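Local coordinates for protein yeast glycogen phosphorylase (Saccharomyces cerevisiae, PDB 1YGP) that belongs to the glycogen phosphorylase family, large two-domain proteins of the GT-B fold that carry pyridoxal-5'-phosphate in the cleft between their domains, at residues V99-S103 and L104-M108; N514-P518 and R519-K523; V375-Q378 and R379-V382. One frame throughout, in Å; residues are numbered along the deposited sequence.

Interaction 1: V99-S103 and L104-M108; sequences VYYLS and LEFLM. With PLP (pyridoxal-5'-phosphate), chain E.
At the carboxyl end of strand 98-102, a central strand of the mixed sheet in this GT-B fold, the chain turns toward the pyridoxal-5'-phosphate pocket, and Ser-103 and Phe-106 meet across that turn. The contact is local, between residues two to five apart, and illustrates how a strand end can be tied to the loop that leads to a ligand. Ser-103 CB sits over one face of the Phe-106 ring, displaced toward its rim, 3.9 Å from the ring centroid, a CH-pi contact. With its hydroxyl anti to the backbone nitrogen (chi1 -176°), beside the carbonyl carbon, Ser-103 donates from OG to Glu-105 O at 2.8 Å, coming in tilted from that carbonyl's plane. The same OG pairs with Asn-366 of the adjacent strand 361-366, so the buried hydroxyl is gripped both by the turn and by the sheet. Tyr-101 adds a second layer: its carbonyl oxygen lies at the edge of the Phe-106 ring, in the ring plane, 3.8 Å from CZ, while the two aromatic rings approach obliquely, with Tyr-101 CD2 4.2 Å from Phe-106 CE1. Ala-170 of helix 165-179 packs against both aromatic side chains and against Ser-103. The carboxylate of Glu-105 is held by Tyr-316 and the backbone N of Asn-163. Beyond Phe-106 the chain makes an inverse gamma turn centred on Leu-107, whose CD1 reaches the pyridine ring, 3.8 Å from PLP N1.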
loop_
_atom_site.group_PDB
_atom_site.type_symbol
_atom_site.label_atom_id
_atom_site.label_comp_id
_atom_site.label_asym_id
_atom_site.label_seq_id
_atom_site.Cartn_x
_atom_site.Cartn_y
_atom_site.Cartn_z
ATOM N N VAL A 99 22.961 -13.741 16.411
ATOM C CA VAL A 99 21.945 -13.607 17.435
ATOM C C VAL A 99 20.635 -13.324 16.712
ATOM O O VAL A 99 20.631 -12.495 15.803
ATOM C CB VAL A 99 22.292 -12.438 18.342
ATOM C CG1 VAL A 99 21.254 -12.329 19.432
ATOM C CG2 VAL A 99 23.672 -12.623 18.906
ATOM N N TYR A 100 19.517 -13.949 17.032
ATOM C CA TYR A 100 18.258 -13.632 16.405
ATOM C C TYR A 100 17.429 -13.273 17.625
ATOM O O TYR A 100 17.409 -13.968 18.654
ATOM C CB TYR A 100 17.729 -14.851 15.660
ATOM C CG TYR A 100 18.527 -15.109 14.388
ATOM C CD1 TYR A 100 18.467 -14.224 13.306
ATOM C CD2 TYR A 100 19.314 -16.251 14.289
ATOM C CE1 TYR A 100 19.187 -14.486 12.134
ATOM C CE2 TYR A 100 20.035 -16.523 13.127
ATOM C CZ TYR A 100 19.969 -15.640 12.050
ATOM O OH TYR A 100 20.685 -15.924 10.891
ATOM N N TYR A 101 16.834 -12.096 17.554
ATOM C CA TYR A 101 16.108 -11.533 18.661
ATOM C C TYR A 101 14.645 -11.602 18.239
ATOM O O TYR A 101 14.211 -10.829 17.366
ATOM C CB TYR A 101 16.615 -10.083 18.870
ATOM C CG TYR A 101 16.162 -9.513 20.204
ATOM C CD1 TYR A 101 16.917 -9.765 21.356
ATOM C CD2 TYR A 101 14.950 -8.829 20.292
ATOM C CE1 TYR A 101 16.449 -9.349 22.603
ATOM C CE2 TYR A 101 14.478 -8.416 21.531
ATOM C CZ TYR A 101 15.224 -8.684 22.677
ATOM O OH TYR A 101 14.700 -8.343 23.904
ATOM N N LEU A 102 13.847 -12.514 18.781
ATOM C CA LEU A 102 12.456 -12.574 18.386
ATOM C C LEU A 102 11.623 -11.764 19.353
ATOM O O LEU A 102 11.676 -11.966 20.570
ATOM C CB LEU A 102 12.016 -14.029 18.354
ATOM C CG LEU A 102 12.187 -14.790 17.030
ATOM C CD1 LEU A 102 13.551 -14.545 16.396
ATOM C CD2 LEU A 102 12.015 -16.250 17.322
ATOM N N SER A 103 10.885 -10.789 18.859
ATOM C CA SER A 103 10.055 -9.986 19.721
ATOM C C SER A 103 8.750 -9.724 18.985
ATOM O O SER A 103 8.694 -9.504 17.764
ATOM C CB SER A 103 10.723 -8.678 20.021
ATOM O OG SER A 103 9.928 -7.957 20.950
ATOM N N LEU A 104 7.666 -9.774 19.755
ATOM C CA LEU A 104 6.340 -9.529 19.202
ATOM C C LEU A 104 6.094 -8.053 18.953
ATOM O O LEU A 104 5.148 -7.704 18.257
ATOM C CB LEU A 104 5.249 -10.036 20.144
ATOM C CG LEU A 104 3.884 -10.267 19.562
ATOM C CD1 LEU A 104 3.963 -11.195 18.371
ATOM C CD2 LEU A 104 3.010 -10.874 20.635
ATOM N N GLU A 105 6.893 -7.167 19.529
ATOM C CA GLU A 105 6.690 -5.766 19.284
ATOM C C GLU A 105 8.033 -5.077 19.351
ATOM O O GLU A 105 8.887 -5.465 20.154
ATOM C CB GLU A 105 5.727 -5.214 20.313
ATOM C CG GLU A 105 6.016 -5.532 21.766
ATOM C CD GLU A 105 5.089 -4.785 22.696
ATOM O OE1 GLU A 105 5.235 -3.578 22.822
ATOM O OE2 GLU A 105 4.226 -5.400 23.304
ATOM N N PHE A 106 8.253 -4.129 18.456
ATOM C CA PHE A 106 9.473 -3.367 18.374
ATOM C C PHE A 106 8.919 -1.943 18.331
ATOM O O PHE A 106 8.230 -1.530 17.387
ATOM C CB PHE A 106 10.255 -3.723 17.083
ATOM C CG PHE A 106 10.987 -5.072 17.074
ATOM C CD1 PHE A 106 12.309 -5.167 17.543
ATOM C CD2 PHE A 106 10.365 -6.235 16.603
ATOM C CE1 PHE A 106 12.993 -6.394 17.537
ATOM C CE2 PHE A 106 11.049 -7.464 16.597
ATOM C CZ PHE A 106 12.364 -7.539 17.063
ATOM N N LEU A 107 9.117 -1.165 19.401
ATOM C CA LEU A 107 8.586 0.187 19.445
ATOM C C LEU A 107 9.663 1.051 18.827
ATOM O O LEU A 107 10.478 1.687 19.500
ATOM C CB LEU A 107 8.343 0.672 20.869
ATOM C CG LEU A 107 6.965 1.097 21.353
ATOM C CD1 LEU A 107 7.183 2.125 22.459
ATOM C CD2 LEU A 107 6.127 1.705 20.252
ATOM N N MET A 108 9.679 1.028 17.507
ATOM C CA MET A 108 10.708 1.745 16.783
ATOM C C MET A 108 10.624 3.264 16.842
ATOM O O MET A 108 11.679 3.899 16.815
ATOM C CB MET A 108 10.680 1.240 15.344
ATOM C CG MET A 108 11.021 -0.237 15.286
ATOM S SD MET A 108 12.603 -0.378 16.139
ATOM C CE MET A 108 13.674 -0.254 14.741
HETATM N N1 PLP E . 6.203 3.656 25.802
HETATM C C2 PLP E . 7.006 4.647 25.320
HETATM C C2A PLP E . 6.451 5.569 24.264
HETATM C C3 PLP E . 8.309 4.779 25.778
HETATM O O3 PLP E . 9.138 5.731 25.241
HETATM C C4 PLP E . 8.795 3.913 26.746
HETATM C C4A PLP E . 9.955 4.220 27.462
HETATM C C5 PLP E . 7.967 2.904 27.214
HETATM C C6 PLP E . 6.681 2.789 26.739
HETATM C C5A PLP E . 8.424 1.968 28.361
HETATM O O4P PLP E . 8.097 2.578 29.620
HETATM P P PLP E . 7.429 1.802 30.824
HETATM O O1P PLP E . 7.830 0.384 30.687
HETATM O O2P PLP E . 8.230 2.410 32.081
HETATM O O3P PLP E . 6.019 2.255 30.949
#

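Interaction 2: N514-P518 and R519-K523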
loop_
_atom_site.group_PDB
_atom_site.type_symbol
_atom_site.label_atom_id
_atom_site.label_comp_id
_atom_site.label_asym_id
_atom_site.label_seq_id
_atom_site.Cartn_x
_atom_site.Cartn_y
_atom_site.Cartn_z
ATOM N N ASN A 514 17.568 -4.366 32.724
ATOM C CA ASN A 514 17.241 -3.632 31.508
ATOM C C ASN A 514 17.912 -2.293 31.405
ATOM O O ASN A 514 18.552 -1.860 32.362
ATOM C CB ASN A 514 15.748 -3.456 31.424
ATOM C CG ASN A 514 15.067 -4.747 30.991
ATOM O OD1 ASN A 514 13.844 -4.831 31.006
ATOM N ND2 ASN A 514 15.695 -5.846 30.590
ATOM N N GLY A 515 17.784 -1.608 30.281
ATOM C CA GLY A 515 18.453 -0.330 30.138
ATOM C C GLY A 515 17.929 0.345 28.901
ATOM O O GLY A 515 17.068 -0.224 28.234
ATOM N N ILE A 516 18.437 1.512 28.550
ATOM C CA ILE A 516 17.944 2.312 27.445
ATOM C C ILE A 516 19.090 2.878 26.588
ATOM O O ILE A 516 20.211 3.097 27.090
ATOM C CB ILE A 516 17.075 3.507 27.973
ATOM C CG1 ILE A 516 17.865 4.319 28.963
ATOM C CG2 ILE A 516 15.811 2.998 28.615
ATOM C CD1 ILE A 516 17.245 5.679 29.074
ATOM N N THR A 517 18.837 3.141 25.296
ATOM C CA THR A 517 19.895 3.696 24.481
ATOM C C THR A 517 20.158 5.192 24.728
ATOM O O THR A 517 19.266 6.061 24.674
ATOM C CB THR A 517 19.586 3.460 23.004
ATOM O OG1 THR A 517 20.678 4.096 22.357
ATOM C CG2 THR A 517 18.264 4.012 22.489
ATOM N N PRO A 518 21.421 5.559 24.925
ATOM C CA PRO A 518 21.845 6.933 25.074
ATOM C C PRO A 518 21.601 7.771 23.843
ATOM O O PRO A 518 21.285 8.956 23.959
ATOM C CB PRO A 518 23.291 6.840 25.419
ATOM C CG PRO A 518 23.381 5.525 26.121
ATOM C CD PRO A 518 22.512 4.658 25.258
ATOM N N ARG A 519 21.702 7.220 22.642
ATOM C CA ARG A 519 21.563 8.089 21.492
ATOM C C ARG A 519 20.141 8.572 21.311
ATOM O O ARG A 519 19.964 9.741 20.971
ATOM C CB ARG A 519 22.002 7.405 20.217
ATOM C CG ARG A 519 23.510 7.330 20.023
ATOM C CD ARG A 519 24.216 6.313 20.921
ATOM N NE ARG A 519 23.927 4.931 20.583
ATOM C CZ ARG A 519 24.346 3.944 21.386
ATOM N NH1 ARG A 519 25.025 4.193 22.507
ATOM N NH2 ARG A 519 24.086 2.671 21.076
ATOM N N ARG A 520 19.080 7.795 21.542
ATOM C CA ARG A 520 17.748 8.345 21.359
ATOM C C ARG A 520 17.344 9.065 22.626
ATOM O O ARG A 520 16.953 10.231 22.578
ATOM C CB ARG A 520 16.718 7.276 21.067
ATOM C CG ARG A 520 15.390 7.899 20.649
ATOM C CD ARG A 520 14.293 6.871 20.390
ATOM N NE ARG A 520 14.550 6.169 19.142
ATOM C CZ ARG A 520 14.128 6.629 17.964
ATOM N NH1 ARG A 520 13.440 7.763 17.857
ATOM N NH2 ARG A 520 14.395 5.934 16.868
ATOM N N TRP A 521 17.539 8.448 23.780
ATOM C CA TRP A 521 17.031 9.059 24.980
ATOM C C TRP A 521 17.844 10.221 25.548
ATOM O O TRP A 521 17.243 11.019 26.275
ATOM C CB TRP A 521 16.798 7.878 25.943
ATOM C CG TRP A 521 15.676 7.026 25.333
ATOM C CD1 TRP A 521 15.893 5.727 24.929
ATOM C CD2 TRP A 521 14.394 7.449 25.040
ATOM N NE1 TRP A 521 14.769 5.332 24.373
ATOM C CE2 TRP A 521 13.858 6.315 24.413
ATOM C CE3 TRP A 521 13.610 8.598 25.189
ATOM C CZ2 TRP A 521 12.547 6.318 23.931
ATOM C CZ3 TRP A 521 12.302 8.603 24.706
ATOM C CH2 TRP A 521 11.777 7.474 24.080
ATOM N N LEU A 522 19.137 10.425 25.209
ATOM C CA LEU A 522 19.872 11.617 25.635
ATOM C C LEU A 522 20.223 12.515 24.451
ATOM O O LEU A 522 19.893 13.703 24.426
ATOM C CB LEU A 522 21.165 11.235 26.362
ATOM C CG LEU A 522 22.191 12.291 26.814
ATOM C CD1 LEU A 522 21.551 13.292 27.726
ATOM C CD2 LEU A 522 23.296 11.641 27.613
ATOM N N LYS A 523 20.857 11.993 23.408
ATOM C CA LYS A 523 21.292 12.874 22.332
ATOM C C LYS A 523 20.155 13.274 21.416
ATOM O O LYS A 523 20.104 14.426 20.991
ATOM C CB LYS A 523 22.409 12.213 21.511
ATOM C CG LYS A 523 22.983 13.207 20.540
ATOM C CD LYS A 523 24.161 12.620 19.835
ATOM C CE LYS A 523 24.667 13.614 18.785
ATOM N NZ LYS A 523 24.909 14.952 19.308
#
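Thr-517 caps helix 518-524, and its contacts with Arg-519 and Trp-521 show how an N-cap starts a helix whose tryptophan lines the pyridoxal-5'-phosphate pocket. The tight part of this local contact is the first turn. Thr-517 occupies the N-cap: OG1 accepts a weak bond from Arg-519 N at 3.3 Å, and its backbone oxygen takes Trp-521 N at 3.1 Å. One residue on, Pro-518 O receives two donors, Leu-522 N at 2.9 Å from above the carbonyl plane and Lys-523 N at 3.1 Å nearly in line with the C=O bond; the second closes a wider, pi-type turn. With its hydroxyl anti to the backbone nitrogen (chi1 178°), Thr-517 places CG2 between that nitrogen and the carbonyl carbon, and this methyl lies 3.8 Å from Trp-521 CD1 and also touches Arg-520 CB. Ile-516 CD1 meets Trp-521 CB at 3.9 Å, and Ile-516 CB lies near Trp-521 CD1, the side chains crossing at about a right angle. Arg-519 belongs to the packed side too: its chain bends at chi2 and chi3, Thr-517 OG1 stands 3.7 Å above one face of its guanidinium, and NH1 passes Pro-518 CD at 3.8 Å. The loose side is that of partly exposed Lys-523, whose side chain leads away from the turn to a salt bridge with Glu-542. Arg-519 pairs with Asp-175 and Asp-862, and Asp-175 also bonds Thr-517 OG1; Trp-521 makes a cation-pi contact with Lys-728. Shared by the cap hydroxyl and the guanidinium, the Asp-175 carboxylate would probably stay ionised and couple the helix start to helix 165-179.

Interaction 3: V375-Q378 and R379-V382; sequences VELQ and RVLV
Glu-376 and Arg-379, one turn apart, are joined by a salt bridge in which their side chains run alongside each other. Arg-379 offers its NE side: NE donates to Glu-376 OE1 at 3.0 Å and NH2 to Glu-376 OE2 at 3.0 Å, with a weak bond from NH2 to OE1. The fit is twisted, the carboxylate and guanidinium planes standing 44° apart; OE1 lies in the guanidinium plane but is itself met from above the carboxylate, whereas OE2 is approached on its syn side, tilted from the carboxylate plane. A bend in Glu-376 at chi2 (68°) and one in Arg-379 at chi3 bring the two groups together, and Tyr-333 is a further partner of OE1. Backbone bonds follow the i to i+4 pattern of an alpha helix, for example Leu-381 N to Leu-377 O at 3.0 Å. This is helix 372-384, which follows strand 361-366 of the mixed sheet and packs among helices 322-350, 389-399 and 425-445. Gln-378 packs on helix 389-399, its NE2 making a weak hydrogen bond to Trp-389 O. Apolar contacts line another flank: Leu-377 CD1 meets Leu-381 CG at 4.0 Å and Val-380 CG2 at 4.1 Å, and Leu-344 packs on both Leu-377 and Val-380.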
loop_
_atom_site.group_PDB
_atom_site.type_symbol
_atom_site.label_atom_id
_atom_site.label_comp_id
_atom_site.label_asym_id
_atom_site.label_seq_id
_atom_site.Cartn_x
_atom_site.Cartn_y
_atom_site.Cartn_z
ATOM N N VAL A 375 9.325 -25.557 19.671
ATOM C CA VAL A 375 8.573 -26.695 19.187
ATOM C C VAL A 375 8.692 -26.839 17.673
ATOM O O VAL A 375 8.632 -27.932 17.116
ATOM C CB VAL A 375 7.125 -26.488 19.627
ATOM C CG1 VAL A 375 6.267 -27.663 19.234
ATOM C CG2 VAL A 375 7.065 -26.409 21.124
ATOM N N GLU A 376 8.790 -25.717 16.964
ATOM C CA GLU A 376 8.958 -25.689 15.527
ATOM C C GLU A 376 10.364 -26.137 15.121
ATOM O O GLU A 376 10.448 -26.927 14.170
ATOM C CB GLU A 376 8.673 -24.276 15.048
ATOM C CG GLU A 376 8.969 -23.965 13.584
ATOM C CD GLU A 376 8.087 -24.649 12.545
ATOM O OE1 GLU A 376 7.069 -25.244 12.887
ATOM O OE2 GLU A 376 8.430 -24.564 11.366
ATOM N N LEU A 377 11.468 -25.716 15.780
ATOM C CA LEU A 377 12.787 -26.173 15.386
ATOM C C LEU A 377 12.799 -27.672 15.616
ATOM O O LEU A 377 13.198 -28.407 14.710
ATOM C CB LEU A 377 13.901 -25.517 16.205
ATOM C CG LEU A 377 15.369 -25.877 15.855
ATOM C CD1 LEU A 377 15.598 -25.777 14.356
ATOM C CD2 LEU A 377 16.312 -24.945 16.589
ATOM N N GLN A 378 12.259 -28.181 16.725
ATOM C CA GLN A 378 12.198 -29.624 16.926
ATOM C C GLN A 378 11.402 -30.292 15.801
ATOM O O GLN A 378 11.886 -31.268 15.211
ATOM C CB GLN A 378 11.563 -29.910 18.276
ATOM C CG GLN A 378 11.509 -31.368 18.667
ATOM C CD GLN A 378 12.838 -32.056 18.890
ATOM O OE1 GLN A 378 13.925 -31.505 18.726
ATOM N NE2 GLN A 378 12.779 -33.315 19.299
ATOM N N ARG A 379 10.224 -29.742 15.449
ATOM C CA ARG A 379 9.433 -30.254 14.352
ATOM C C ARG A 379 10.222 -30.301 13.044
ATOM O O ARG A 379 10.215 -31.354 12.395
ATOM C CB ARG A 379 8.189 -29.400 14.113
ATOM C CG ARG A 379 7.287 -30.016 13.030
ATOM C CD ARG A 379 6.046 -29.221 12.634
ATOM N NE ARG A 379 6.396 -27.999 11.939
ATOM C CZ ARG A 379 6.657 -28.000 10.638
ATOM N NH1 ARG A 379 6.588 -29.114 9.903
ATOM N NH2 ARG A 379 7.091 -26.881 10.080
ATOM N N VAL A 380 10.950 -29.270 12.608
ATOM C CA VAL A 380 11.571 -29.374 11.303
ATOM C C VAL A 380 12.754 -30.315 11.382
ATOM O O VAL A 380 12.909 -31.123 10.454
ATOM C CB VAL A 380 12.046 -28.004 10.746
ATOM C CG1 VAL A 380 10.880 -27.060 10.800
ATOM C CG2 VAL A 380 13.151 -27.396 11.541
ATOM N N LEU A 381 13.557 -30.316 12.462
ATOM C CA LEU A 381 14.713 -31.202 12.520
ATOM C C LEU A 381 14.278 -32.658 12.530
ATOM O O LEU A 381 14.885 -33.476 11.847
ATOM C CB LEU A 381 15.566 -30.939 13.754
ATOM C CG LEU A 381 16.371 -29.662 13.831
ATOM C CD1 LEU A 381 17.201 -29.744 15.090
ATOM C CD2 LEU A 381 17.299 -29.482 12.636
ATOM N N VAL A 382 13.215 -33.013 13.226
ATOM C CA VAL A 382 12.737 -34.373 13.194
ATOM C C VAL A 382 11.942 -34.634 11.924
ATOM O O VAL A 382 12.376 -35.478 11.150
ATOM C CB VAL A 382 11.909 -34.613 14.456
ATOM C CG1 VAL A 382 11.031 -35.840 14.356
ATOM C CG2 VAL A 382 12.905 -34.773 15.593
#

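In the fold
Two of the three contacts border pyridoxal-5'-phosphate; the third lies well away from both. Interactions 1 and 2, with centres about 17 Å apart, contribute Leu-107 and Trp-521 to the pocket. They touch where Met-108 O packs 3.4 Å from Arg-520 NH2, and helix 165-179 borders both: its Arg-168, itself a pocket residue, bonds Leu-107 O and touches Trp-521. Interaction 3 stands apart, its centre about 22 Å from that of interaction 1 and about 37 Å from that of interaction 2, with nearest atoms about 9 Å and about 23 Å away. Its link to interaction 1 runs through strand 361-366, which neighbours strand 98-102 and precedes helix 372-384.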